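Local coordinates for imine reductase (PDB 4D3D), which catalyses the NADPH-dependent reduction of imines, with S-selectivity toward the substrate 2-methylpyrroline, at residues 25-30 / 48-53; 73-78 / 100-105; 81-86 / 105-110. All coordinates share one frame; numbering follows the deposited sequence.

How the interactions relate
All three contacts lie in the Rossmann-type N-terminal domain. Interactions 1 and 3 are neighbouring parts of one sheet, in the strand order 46-50, 23-27, 80-83, 106-109; their centres are about 10 Å apart, and Ile82 N bonds to Thr25 O at 2.8 Å to join them. Interaction 2 sits at the sheet end where these strands begin. Its centre is about 14 Å from that of interaction 1, which it meets where Thr25 OG1 bonds to Ala74 O (3.2 Å), and about 12 Å from that of interaction 3, with which it shares Lys105. The glycine-rich turn of interaction 1 would probably face NADPH, absent here. A glycol molecule lies instead by Phe232 and Tyr236.

Interaction 1 (25-30 / 48-53)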
ATOM      1  N   THR B  25      21.737  32.879  -0.409  1.00 16.83           N
ATOM      2  CA  THR B  25      22.377  32.399  -1.629  1.00 17.54           C
ATOM      3  C   THR B  25      21.684  31.114  -2.078  1.00 18.48           C
ATOM      4  O   THR B  25      21.396  30.221  -1.239  1.00 17.41           O
ATOM      5  CB  THR B  25      23.878  32.131  -1.379  1.00 16.56           C
ATOM      6  OG1 THR B  25      24.547  33.369  -1.148  1.00 17.23           O
ATOM      7  CG2 THR B  25      24.517  31.412  -2.557  1.00 18.33           C
ATOM      8  N   VAL B  26      21.447  30.964  -3.386  1.00 20.43           N
ATOM      9  CA  VAL B  26      20.897  29.727  -3.977  1.00 20.13           C
ATOM     10  C   VAL B  26      21.914  29.251  -4.991  1.00 23.45           C
ATOM     11  O   VAL B  26      22.247  29.973  -5.946  1.00 22.31           O
ATOM     12  CB  VAL B  26      19.522  29.941  -4.628  1.00 21.03           C
ATOM     13  CG1 VAL B  26      19.050  28.691  -5.320  1.00 22.44           C
ATOM     14  CG2 VAL B  26      18.531  30.413  -3.579  1.00 21.06           C
ATOM     15  N   ILE B  27      22.419  28.041  -4.771  1.00 21.18           N
ATOM     16  CA  ILE B  27      23.322  27.398  -5.655  1.00 23.26           C
ATOM     17  C   ILE B  27      22.621  26.224  -6.284  1.00 21.65           C
ATOM     18  O   ILE B  27      22.090  25.321  -5.627  1.00 21.08           O
ATOM     19  CB  ILE B  27      24.607  26.921  -4.951  1.00 21.62           C
ATOM     20  CG1 ILE B  27      25.529  28.080  -4.568  1.00 22.35           C
ATOM     21  CG2 ILE B  27      25.374  25.943  -5.866  1.00 24.78           C
ATOM     22  CD1 ILE B  27      26.649  27.748  -3.649  1.00 23.76           C
ATOM     23  N   GLY B  28      22.566  26.218  -7.612  1.00 23.83           N
ATOM     24  CA  GLY B  28      21.822  25.200  -8.355  1.00 22.70           C
ATOM     25  C   GLY B  28      20.492  25.750  -8.869  1.00 28.30           C
ATOM     26  O   GLY B  28      19.599  26.113  -8.093  1.00 32.65           O
ATOM     27  N   LEU B  29      20.385  25.891 -10.194  1.00 26.36           N
ATOM     28  CA  LEU B  29      19.251  26.656 -10.791  1.00 30.41           C
ATOM     29  C   LEU B  29      18.463  25.769 -11.745  1.00 32.56           C
ATOM     30  O   LEU B  29      18.055  26.221 -12.826  1.00 36.59           O
ATOM     31  CB  LEU B  29      19.768  27.930 -11.458  1.00 32.19           C
ATOM     32  CG  LEU B  29      20.471  28.906 -10.487  1.00 35.58           C
ATOM     33  CD1 LEU B  29      21.137  30.079 -11.210  1.00 37.54           C
ATOM     34  CD2 LEU B  29      19.480  29.429  -9.424  1.00 36.59           C
ATOM     35  N   GLY B  30      18.211  24.517 -11.332  1.00 30.33           N
ATOM     36  CA  GLY B  30      17.143  23.727 -11.931  1.00 32.65           C
ATOM     37  C   GLY B  30      15.810  24.350 -11.595  1.00 30.83           C
ATOM     38  O   GLY B  30      15.748  25.423 -10.996  1.00 31.49           O
ATOM     39  N   THR B  48      21.516  35.954  -3.979  1.00 21.49           N
ATOM     40  CA  THR B  48      22.715  35.789  -4.803  1.00 19.67           C
ATOM     41  C   THR B  48      22.655  34.372  -5.375  1.00 20.21           C
ATOM     42  O   THR B  48      22.283  33.429  -4.645  1.00 19.07           O
ATOM     43  CB  THR B  48      23.957  35.956  -3.967  1.00 19.67           C
ATOM     44  OG1 THR B  48      24.025  37.325  -3.510  1.00 22.01           O
ATOM     45  CG2 THR B  48      25.178  35.606  -4.759  1.00 19.12           C
ATOM     46  N   VAL B  49      22.927  34.209  -6.684  1.00 18.75           N
ATOM     47  CA  VAL B  49      22.800  32.901  -7.381  1.00 18.65           C
ATOM     48  C   VAL B  49      24.065  32.523  -8.135  1.00 19.98           C
ATOM     49  O   VAL B  49      24.773  33.423  -8.603  1.00 20.84           O
ATOM     50  CB  VAL B  49      21.587  32.838  -8.336  1.00 21.98           C
ATOM     51  CG1 VAL B  49      20.282  33.128  -7.571  1.00 21.07           C
ATOM     52  CG2 VAL B  49      21.716  33.780  -9.539  1.00 23.08           C
ATOM     53  N   TRP B  50      24.345  31.236  -8.234  1.00 17.44           N
ATOM     54  CA  TRP B  50      25.398  30.642  -9.052  1.00 18.80           C
ATOM     55  C   TRP B  50      24.900  29.322  -9.643  1.00 20.06           C
ATOM     56  O   TRP B  50      24.195  28.557  -8.989  1.00 19.90           O
ATOM     57  CB  TRP B  50      26.736  30.385  -8.296  1.00 18.02           C
ATOM     58  CG  TRP B  50      27.857  29.831  -9.149  1.00 17.90           C
ATOM     59  CD1 TRP B  50      28.775  30.538  -9.843  1.00 17.78           C
ATOM     60  CD2 TRP B  50      28.153  28.459  -9.379  1.00 17.89           C
ATOM     61  NE1 TRP B  50      29.617  29.693 -10.500  1.00 17.58           N
ATOM     62  CE2 TRP B  50      29.226  28.407 -10.274  1.00 16.73           C
ATOM     63  CE3 TRP B  50      27.586  27.258  -8.936  1.00 18.54           C
ATOM     64  CZ2 TRP B  50      29.791  27.213 -10.697  1.00 16.85           C
ATOM     65  CZ3 TRP B  50      28.103  26.048  -9.360  1.00 18.74           C
ATOM     66  CH2 TRP B  50      29.245  26.037 -10.278  1.00 19.81           C
ATOM     67  N   ASN B  51      25.347  29.082 -10.876  1.00 22.42           N
ATOM     68  CA  ASN B  51      25.096  27.820 -11.565  1.00 31.01           C
ATOM     69  C   ASN B  51      26.255  27.562 -12.556  1.00 27.11           C
ATOM     70  O   ASN B  51      26.845  28.497 -13.043  1.00 26.54           O
ATOM     71  CB  ASN B  51      23.726  27.967 -12.231  1.00 31.54           C
ATOM     72  CG  ASN B  51      23.161  26.652 -12.739  1.00 41.53           C
ATOM     73  OD1 ASN B  51      22.721  25.754 -11.950  1.00 36.83           O
ATOM     74  ND2 ASN B  51      23.162  26.505 -14.083  1.00 40.61           N
ATOM     75  N   ARG B  52      26.615  26.321 -12.830  1.00 32.70           N
ATOM     76  CA  ARG B  52      27.769  26.056 -13.705  0.50 35.32           C
ATOM     77  C   ARG B  52      27.539  26.626 -15.113  1.00 39.03           C
ATOM     78  O   ARG B  52      28.517  26.981 -15.821  1.00 39.65           O
ATOM     79  CB  ARG B  52      28.051  24.558 -13.775  0.50 38.17           C
ATOM     80  CG  ARG B  52      26.958  23.758 -14.474  0.50 34.51           C
ATOM     81  CD  ARG B  52      26.706  22.582 -13.636  0.50 35.62           C
ATOM     82  NE  ARG B  52      26.488  21.395 -14.395  0.50 32.13           N
ATOM     83  CZ  ARG B  52      26.655  20.194 -13.872  0.50 29.27           C
ATOM     84  NH1 ARG B  52      27.075  20.012 -12.567  0.50 28.45           N
ATOM     85  NH2 ARG B  52      26.427  19.193 -14.649  0.50 23.53           N
ATOM     86  N   THR B  53      26.277  26.659 -15.504  1.00 37.36           N
ATOM     87  CA  THR B  53      25.878  27.251 -16.766  1.00 41.83           C
ATOM     88  C   THR B  53      25.196  28.539 -16.410  1.00 35.90           C
ATOM     89  O   THR B  53      24.091  28.541 -15.868  1.00 33.04           O
ATOM     90  CB  THR B  53      24.886  26.357 -17.526  1.00 43.33           C
ATOM     91  OG1 THR B  53      25.463  25.057 -17.778  1.00 37.05           O
ATOM     92  CG2 THR B  53      24.514  27.059 -18.839  1.00 46.74           C
TER
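Leu29 lays its CD1 methyl on Val49 CB at 4.0 Å, the two side chains meeting nearly at right angles, and the same methyl presses on Asn51 CB at 3.5 Å. On the other face of the sheet, the one that also carries Thr25 and Thr48, Ile27 CG2 comes to the edge of the Trp50 indole, close to the ring plane and 4.0 Å from CE3. Trp50 CG stands anti to its backbone N (chi1 -177°), which puts the CE3 edge of the ring next to Ile27; Ala74 and Ile94 also touch it, and NE1 bonds to Ser69 O. Between the two faces runs a parallel ladder: Val26 N to Thr48 O at 2.9 Å, Trp50 N to Val26 O at a weak 3.4 Å, and Gly28 N to Trp50 O at 3.2 Å. Past the strand ends, Asn51 takes over. Its OD1 accepts Leu29 N at 2.9 Å, from 46° above the carbonyl plane, while its ND2 reaches Thr53 O at 2.9 Å within the amide plane, so the amide is gripped at both ends. Gly28, and Gly30 at the N-cap position of helix 31-42, fit the GxGxxG turn of a Rossmann beta-alpha-beta unit, probably the NADPH-binding one.

Interaction 2 (73-78 / 100-105); sequences EALAAN and ENLFGK
Lys105 ties the loop in front of strand 106-109 to the C-terminal end of helix 71-77 through a lysine-to-carbonyl contact, with a small leucine pair beside it. The side chain bends once, at chi2 (-53°), and then runs extended, which brings the ammonium group up to two neighbouring backbone oxygens, both on one side of it. NZ donates to Leu75 O at 2.8 Å, tilted 28° from that carbonyl's plane, and to Asn78 O at 3.1 Å, where it stands 60° above the plane. Next to this grip, Leu75 points toward the loop and meets the CD2 methyl of Leu102 with both of its own methyls, Leu75 CD1 at 3.8 Å and Leu75 CD2 at 4.1 Å, the two side chains crossing at a slant. Val98 also touches Leu75, and Arg128 touches Leu102. The base of the lysine is set by a type II turn from Leu102 to Lys105, closed by Lys105 N to Leu102 O at 3.1 Å, with Gly104 at its third position. A positive group among carbonyls at the end of a helix should be electrostatically welcome there, and the two acceptors would probably help to keep the amine protonated.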
ATOM      1  N   GLU B  73      32.475  33.416  -4.809  1.00 19.54           N
ATOM      2  CA  GLU B  73      31.687  34.608  -4.608  1.00 18.86           C
ATOM      3  C   GLU B  73      30.315  34.286  -4.023  1.00 17.76           C
ATOM      4  O   GLU B  73      29.762  35.041  -3.165  1.00 18.37           O
ATOM      5  CB  GLU B  73      31.557  35.376  -5.960  1.00 20.51           C
ATOM      6  CG  GLU B  73      32.889  35.977  -6.436  1.00 21.03           C
ATOM      7  CD  GLU B  73      32.738  36.414  -7.877  1.00 27.69           C
ATOM      8  OE1 GLU B  73      32.650  35.544  -8.719  1.00 26.34           O
ATOM      9  OE2 GLU B  73      32.589  37.584  -8.142  1.00 32.48           O
ATOM     10  N   ALA B  74      29.738  33.170  -4.477  1.00 15.58           N
ATOM     11  CA  ALA B  74      28.426  32.788  -3.999  1.00 17.21           C
ATOM     12  C   ALA B  74      28.504  32.457  -2.472  1.00 15.67           C
ATOM     13  O   ALA B  74      27.633  32.826  -1.720  1.00 18.43           O
ATOM     14  CB  ALA B  74      27.862  31.586  -4.795  1.00 16.82           C
ATOM     15  N   LEU B  75      29.514  31.704  -2.068  1.00 17.66           N
ATOM     16  CA  LEU B  75      29.688  31.341  -0.622  1.00 16.41           C
ATOM     17  C   LEU B  75      29.909  32.615   0.200  1.00 19.49           C
ATOM     18  O   LEU B  75      29.424  32.725   1.300  1.00 17.51           O
ATOM     19  CB  LEU B  75      30.883  30.397  -0.486  1.00 17.53           C
ATOM     20  CG  LEU B  75      30.752  28.959  -1.019  1.00 16.94           C
ATOM     21  CD1 LEU B  75      32.063  28.221  -0.895  1.00 19.26           C
ATOM     22  CD2 LEU B  75      29.675  28.244  -0.203  1.00 22.85           C
ATOM     23  N   ALA B  76      30.703  33.551  -0.305  1.00 19.42           N
ATOM     24  CA  ALA B  76      31.039  34.778   0.442  1.00 19.35           C
ATOM     25  C   ALA B  76      29.856  35.688   0.701  1.00 19.80           C
ATOM     26  O   ALA B  76      29.870  36.478   1.683  1.00 20.06           O
ATOM     27  CB  ALA B  76      32.171  35.549  -0.264  1.00 21.09           C
ATOM     28  N   ALA B  77      28.862  35.617  -0.185  1.00 17.26           N
ATOM     29  CA  ALA B  77      27.724  36.540  -0.149  1.00 20.57           C
ATOM     30  C   ALA B  77      26.871  36.478   1.114  1.00 21.15           C
ATOM     31  O   ALA B  77      26.237  37.497   1.531  1.00 21.77           O
ATOM     32  CB  ALA B  77      26.848  36.365  -1.369  1.00 21.60           C
ATOM     33  N   ASN B  78      26.714  35.268   1.664  1.00 20.62           N
ATOM     34  CA  ASN B  78      25.752  35.047   2.715  1.00 20.96           C
ATOM     35  C   ASN B  78      26.197  33.890   3.620  1.00 19.43           C
ATOM     36  O   ASN B  78      26.991  32.993   3.223  1.00 18.83           O
ATOM     37  CB  ASN B  78      24.341  34.687   2.144  1.00 20.82           C
ATOM     38  CG  ASN B  78      23.676  35.798   1.421  1.00 23.33           C
ATOM     39  OD1 ASN B  78      23.571  35.807   0.172  1.00 25.21           O
ATOM     40  ND2 ASN B  78      23.269  36.782   2.153  1.00 22.00           N
ATOM     41  N   GLU B 100      38.564  25.406   2.059  1.00 18.26           N
ATOM     42  CA  GLU B 100      39.028  26.437   3.015  1.00 18.52           C
ATOM     43  C   GLU B 100      38.115  27.659   3.205  1.00 18.93           C
ATOM     44  O   GLU B 100      38.383  28.546   4.057  1.00 21.39           O
ATOM     45  CB  GLU B 100      40.454  26.865   2.590  1.00 22.40           C
ATOM     46  CG  GLU B 100      40.543  27.858   1.387  1.00 27.13           C
ATOM     47  CD  GLU B 100      40.542  27.269  -0.068  1.00 31.06           C
ATOM     48  OE1 GLU B 100      40.149  26.080  -0.235  1.00 28.89           O
ATOM     49  OE2 GLU B 100      40.903  28.034  -1.044  1.00 25.45           O
ATOM     50  N   ASN B 101      37.033  27.769   2.431  1.00 17.68           N
ATOM     51  CA  ASN B 101      36.143  28.884   2.475  1.00 16.75           C
ATOM     52  C   ASN B 101      34.790  28.621   3.087  1.00 18.19           C
ATOM     53  O   ASN B 101      33.847  29.445   2.958  1.00 20.30           O
ATOM     54  CB  ASN B 101      35.973  29.446   1.060  1.00 19.37           C
ATOM     55  CG  ASN B 101      37.274  30.052   0.508  1.00 24.09           C
ATOM     56  OD1 ASN B 101      38.073  30.642   1.250  1.00 27.50           O
ATOM     57  ND2 ASN B 101      37.504  29.892  -0.770  1.00 23.06           N
ATOM     58  N   LEU B 102      34.696  27.512   3.825  1.00 16.91           N
ATOM     59  CA  LEU B 102      33.354  27.088   4.324  1.00 17.18           C
ATOM     60  C   LEU B 102      33.066  27.397   5.797  1.00 16.89           C
ATOM     61  O   LEU B 102      31.948  27.254   6.255  1.00 16.78           O
ATOM     62  CB  LEU B 102      33.257  25.602   4.087  1.00 17.05           C
ATOM     63  CG  LEU B 102      33.301  25.074   2.622  1.00 18.78           C
ATOM     64  CD1 LEU B 102      33.323  23.574   2.545  1.00 17.82           C
ATOM     65  CD2 LEU B 102      32.055  25.572   1.887  1.00 23.73           C
ATOM     66  N   PHE B 103      34.031  27.980   6.532  1.00 16.72           N
ATOM     67  CA  PHE B 103      33.745  28.263   7.929  1.00 15.98           C
ATOM     68  C   PHE B 103      32.641  29.207   8.112  1.00 17.88           C
ATOM     69  O   PHE B 103      32.570  30.253   7.439  1.00 18.38           O
ATOM     70  CB  PHE B 103      34.979  28.846   8.693  1.00 18.42           C
ATOM     71  CG  PHE B 103      34.652  29.237  10.119  1.00 17.88           C
ATOM     72  CD1 PHE B 103      34.320  28.275  11.064  1.00 19.31           C
ATOM     73  CD2 PHE B 103      34.683  30.605  10.526  1.00 20.38           C
ATOM     74  CE1 PHE B 103      34.054  28.638  12.399  1.00 18.01           C
ATOM     75  CE2 PHE B 103      34.395  30.941  11.817  1.00 20.95           C
ATOM     76  CZ  PHE B 103      34.092  29.941  12.767  1.00 18.57           C
ATOM     77  N   GLY B 104      31.727  28.863   8.998  1.00 18.60           N
ATOM     78  CA  GLY B 104      30.624  29.714   9.294  1.00 20.51           C
ATOM     79  C   GLY B 104      29.417  29.670   8.342  1.00 19.70           C
ATOM     80  O   GLY B 104      28.485  30.402   8.498  1.00 24.01           O
ATOM     81  N   LYS B 105      29.500  28.861   7.311  1.00 19.67           N
ATOM     82  CA  LYS B 105      28.402  28.766   6.350  1.00 18.72           C
ATOM     83  C   LYS B 105      27.423  27.702   6.850  1.00 19.73           C
ATOM     84  O   LYS B 105      27.843  26.748   7.510  1.00 17.72           O
ATOM     85  CB  LYS B 105      28.957  28.371   5.001  1.00 18.32           C
ATOM     86  CG  LYS B 105      29.978  29.355   4.420  1.00 18.34           C
ATOM     87  CD  LYS B 105      29.413  30.769   4.388  1.00 19.87           C
ATOM     88  CE  LYS B 105      30.509  31.845   4.110  1.00 18.29           C
ATOM     89  NZ  LYS B 105      29.920  33.198   4.060  1.00 19.46           N
TER

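Interaction 3 (81-86 / 105-110); sequences VILSLT and KVLVNL
Val81 and Leu107 lie side by side on one face of the Rossmann-type sheet, where strands 80-83 and 106-109 run parallel as the two strands of a beta-alpha-beta unit whose helix is 88-95. Leu107 is bent at its second torsion (chi2 -44°), and this swings CD1 back across the strand gap to sit 3.6 Å from Val81 CB and 3.7 Å from Val81 CG1. On the opposite face Ile82 does much the same: its chain folds at chi2 (-49°), turning CD1 to the flank of Val108, 3.9 Å from CB. Back on the Val81 face, Leu83 carries the middle of the contact with one methyl. Its CD1 packs on Leu107 CB at 4.0 Å and also reaches the amide of Asn109, 3.9 Å from OD1. Asn109 brings its flat group across the tip of Leu83; Met91 of helix 88-95 touches both residues, and Tyr88 touches Asn109. On the Ile82 side, Leu167 of helix 157-170 packs against the isoleucine. The backbones are joined by a regular ladder in which Val81 and Leu83 each both give and accept a bond; within it, Leu83 N meets Val108 O at 2.8 Å. Its last rung, Leu110 N to Leu83 O at 3.1 Å, lies just beyond strand 106-109, and from there Leu110 leans back obliquely until its CD1 rests 3.7 Å from Ile82 CG2.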
ATOM      1  N   VAL B  81      23.161  29.166   2.610  1.00 18.03           N
ATOM      2  CA  VAL B  81      23.379  28.735   1.219  1.00 16.48           C
ATOM      3  C   VAL B  81      22.435  27.573   0.975  1.00 20.00           C
ATOM      4  O   VAL B  81      22.605  26.518   1.563  1.00 21.26           O
ATOM      5  CB  VAL B  81      24.837  28.294   1.055  1.00 17.03           C
ATOM      6  CG1 VAL B  81      25.055  27.796  -0.365  1.00 20.81           C
ATOM      7  CG2 VAL B  81      25.797  29.407   1.480  1.00 17.14           C
ATOM      8  N   ILE B  82      21.437  27.783   0.112  1.00 18.07           N
ATOM      9  CA  ILE B  82      20.560  26.687  -0.318  1.00 18.38           C
ATOM     10  C   ILE B  82      21.204  25.896  -1.471  1.00 20.54           C
ATOM     11  O   ILE B  82      21.539  26.488  -2.482  1.00 21.32           O
ATOM     12  CB  ILE B  82      19.195  27.233  -0.768  1.00 20.76           C
ATOM     13  CG1 ILE B  82      18.511  28.146   0.258  1.00 24.69           C
ATOM     14  CG2 ILE B  82      18.275  26.081  -1.211  1.00 20.88           C
ATOM     15  CD1 ILE B  82      18.431  27.663   1.629  1.00 29.51           C
ATOM     16  N   LEU B  83      21.426  24.597  -1.307  1.00 19.07           N
ATOM     17  CA  LEU B  83      21.999  23.800  -2.356  1.00 19.60           C
ATOM     18  C   LEU B  83      20.852  23.014  -3.013  1.00 22.64           C
ATOM     19  O   LEU B  83      20.401  22.001  -2.491  1.00 23.10           O
ATOM     20  CB  LEU B  83      23.024  22.856  -1.789  1.00 19.21           C
ATOM     21  CG  LEU B  83      24.221  23.516  -1.102  1.00 18.94           C
ATOM     22  CD1 LEU B  83      25.126  22.454  -0.574  1.00 22.19           C
ATOM     23  CD2 LEU B  83      25.014  24.299  -2.121  1.00 22.36           C
ATOM     24  N   SER B  84      20.356  23.525  -4.116  1.00 22.50           N
ATOM     25  CA  SER B  84      19.311  22.863  -4.871  0.50 23.54           C
ATOM     26  C   SER B  84      20.005  22.184  -6.070  1.00 24.48           C
ATOM     27  O   SER B  84      19.962  22.675  -7.194  1.00 30.24           O
ATOM     28  CB  SER B  84      18.262  23.926  -5.244  0.50 23.58           C
ATOM     29  OG  SER B  84      18.813  25.229  -5.552  0.50 23.58           O
ATOM     30  N   LEU B  85      20.740  21.130  -5.792  1.00 23.56           N
ATOM     31  CA  LEU B  85      21.537  20.471  -6.759  1.00 23.43           C
ATOM     32  C   LEU B  85      20.834  19.144  -7.147  1.00 25.85           C
ATOM     33  O   LEU B  85      19.987  18.635  -6.433  1.00 25.65           O
ATOM     34  CB  LEU B  85      22.915  20.144  -6.168  1.00 24.02           C
ATOM     35  CG  LEU B  85      23.672  21.343  -5.559  1.00 25.20           C
ATOM     36  CD1 LEU B  85      24.990  20.937  -4.869  1.00 26.48           C
ATOM     37  CD2 LEU B  85      23.949  22.350  -6.659  1.00 23.96           C
ATOM     38  N   THR B  86      21.331  18.520  -8.171  1.00 26.18           N
ATOM     39  CA  THR B  86      20.709  17.279  -8.634  1.00 29.04           C
ATOM     40  C   THR B  86      21.129  16.049  -7.808  1.00 29.08           C
ATOM     41  O   THR B  86      20.401  15.075  -7.769  1.00 31.06           O
ATOM     42  CB  THR B  86      21.005  17.016 -10.147  1.00 28.45           C
ATOM     43  OG1 THR B  86      22.416  16.981 -10.351  1.00 27.40           O
ATOM     44  CG2 THR B  86      20.373  18.063 -11.069  1.00 32.08           C
ATOM     45  N   LYS B 105      29.500  28.861   7.311  1.00 19.67           N
ATOM     46  CA  LYS B 105      28.402  28.766   6.350  1.00 18.72           C
ATOM     47  C   LYS B 105      27.423  27.702   6.850  1.00 19.73           C
ATOM     48  O   LYS B 105      27.843  26.748   7.510  1.00 17.72           O
ATOM     49  CB  LYS B 105      28.957  28.371   5.001  1.00 18.32           C
ATOM     50  CG  LYS B 105      29.978  29.355   4.420  1.00 18.34           C
ATOM     51  CD  LYS B 105      29.413  30.769   4.388  1.00 19.87           C
ATOM     52  CE  LYS B 105      30.509  31.845   4.110  1.00 18.29           C
ATOM     53  NZ  LYS B 105      29.920  33.198   4.060  1.00 19.46           N
ATOM     54  N   VAL B 106      26.165  27.879   6.456  1.00 19.61           N
ATOM     55  CA  VAL B 106      25.102  26.866   6.761  1.00 19.42           C
ATOM     56  C   VAL B 106      24.560  26.418   5.399  1.00 18.82           C
ATOM     57  O   VAL B 106      23.976  27.269   4.658  1.00 20.71           O
ATOM     58  CB  VAL B 106      23.977  27.500   7.578  1.00 21.07           C
ATOM     59  CG1 VAL B 106      22.834  26.493   7.807  1.00 20.35           C
ATOM     60  CG2 VAL B 106      24.517  27.945   8.918  1.00 26.35           C
ATOM     61  N   LEU B 107      24.821  25.170   5.035  1.00 19.21           N
ATOM     62  CA  LEU B 107      24.476  24.582   3.748  1.00 18.15           C
ATOM     63  C   LEU B 107      23.156  23.816   3.949  1.00 19.59           C
ATOM     64  O   LEU B 107      23.097  22.941   4.818  1.00 18.90           O
ATOM     65  CB  LEU B 107      25.547  23.575   3.268  1.00 21.61           C
ATOM     66  CG  LEU B 107      26.894  24.114   2.761  1.00 22.41           C
ATOM     67  CD1 LEU B 107      26.771  25.313   1.828  1.00 22.16           C
ATOM     68  CD2 LEU B 107      27.780  24.538   3.944  1.00 22.70           C
ATOM     69  N   VAL B 108      22.141  24.145   3.171  1.00 19.74           N
ATOM     70  CA  VAL B 108      20.859  23.409   3.248  1.00 21.13           C
ATOM     71  C   VAL B 108      20.826  22.512   2.005  1.00 22.42           C
ATOM     72  O   VAL B 108      20.581  22.983   0.872  1.00 21.50           O
ATOM     73  CB  VAL B 108      19.665  24.401   3.298  1.00 20.95           C
ATOM     74  CG1 VAL B 108      18.318  23.652   3.390  1.00 21.59           C
ATOM     75  CG2 VAL B 108      19.799  25.359   4.423  1.00 21.27           C
ATOM     76  N   ASN B 109      20.967  21.217   2.203  1.00 22.87           N
ATOM     77  CA  ASN B 109      21.075  20.253   1.110  1.00 26.88           C
ATOM     78  C   ASN B 109      19.716  19.735   0.824  1.00 28.92           C
ATOM     79  O   ASN B 109      19.163  19.015   1.674  1.00 24.94           O
ATOM     80  CB  ASN B 109      21.922  19.056   1.541  1.00 33.06           C
ATOM     81  CG  ASN B 109      23.322  19.135   1.037  1.00 45.42           C
ATOM     82  OD1 ASN B 109      24.287  19.475   1.786  1.00 45.27           O
ATOM     83  ND2 ASN B 109      23.458  18.917  -0.261  1.00 41.54           N
ATOM     84  N   LEU B 110      19.230  19.986  -0.379  1.00 25.86           N
ATOM     85  CA  LEU B 110      17.911  19.449  -0.805  1.00 29.57           C
ATOM     86  C   LEU B 110      17.955  18.270  -1.751  1.00 29.11           C
ATOM     87  O   LEU B 110      16.922  17.812  -2.165  1.00 30.69           O
ATOM     88  CB  LEU B 110      17.097  20.557  -1.444  1.00 31.85           C
ATOM     89  CG  LEU B 110      16.956  21.838  -0.609  1.00 28.95           C
ATOM     90  CD1 LEU B 110      16.300  22.952  -1.440  1.00 33.00           C
ATOM     91  CD2 LEU B 110      16.218  21.644   0.688  1.00 31.82           C
TER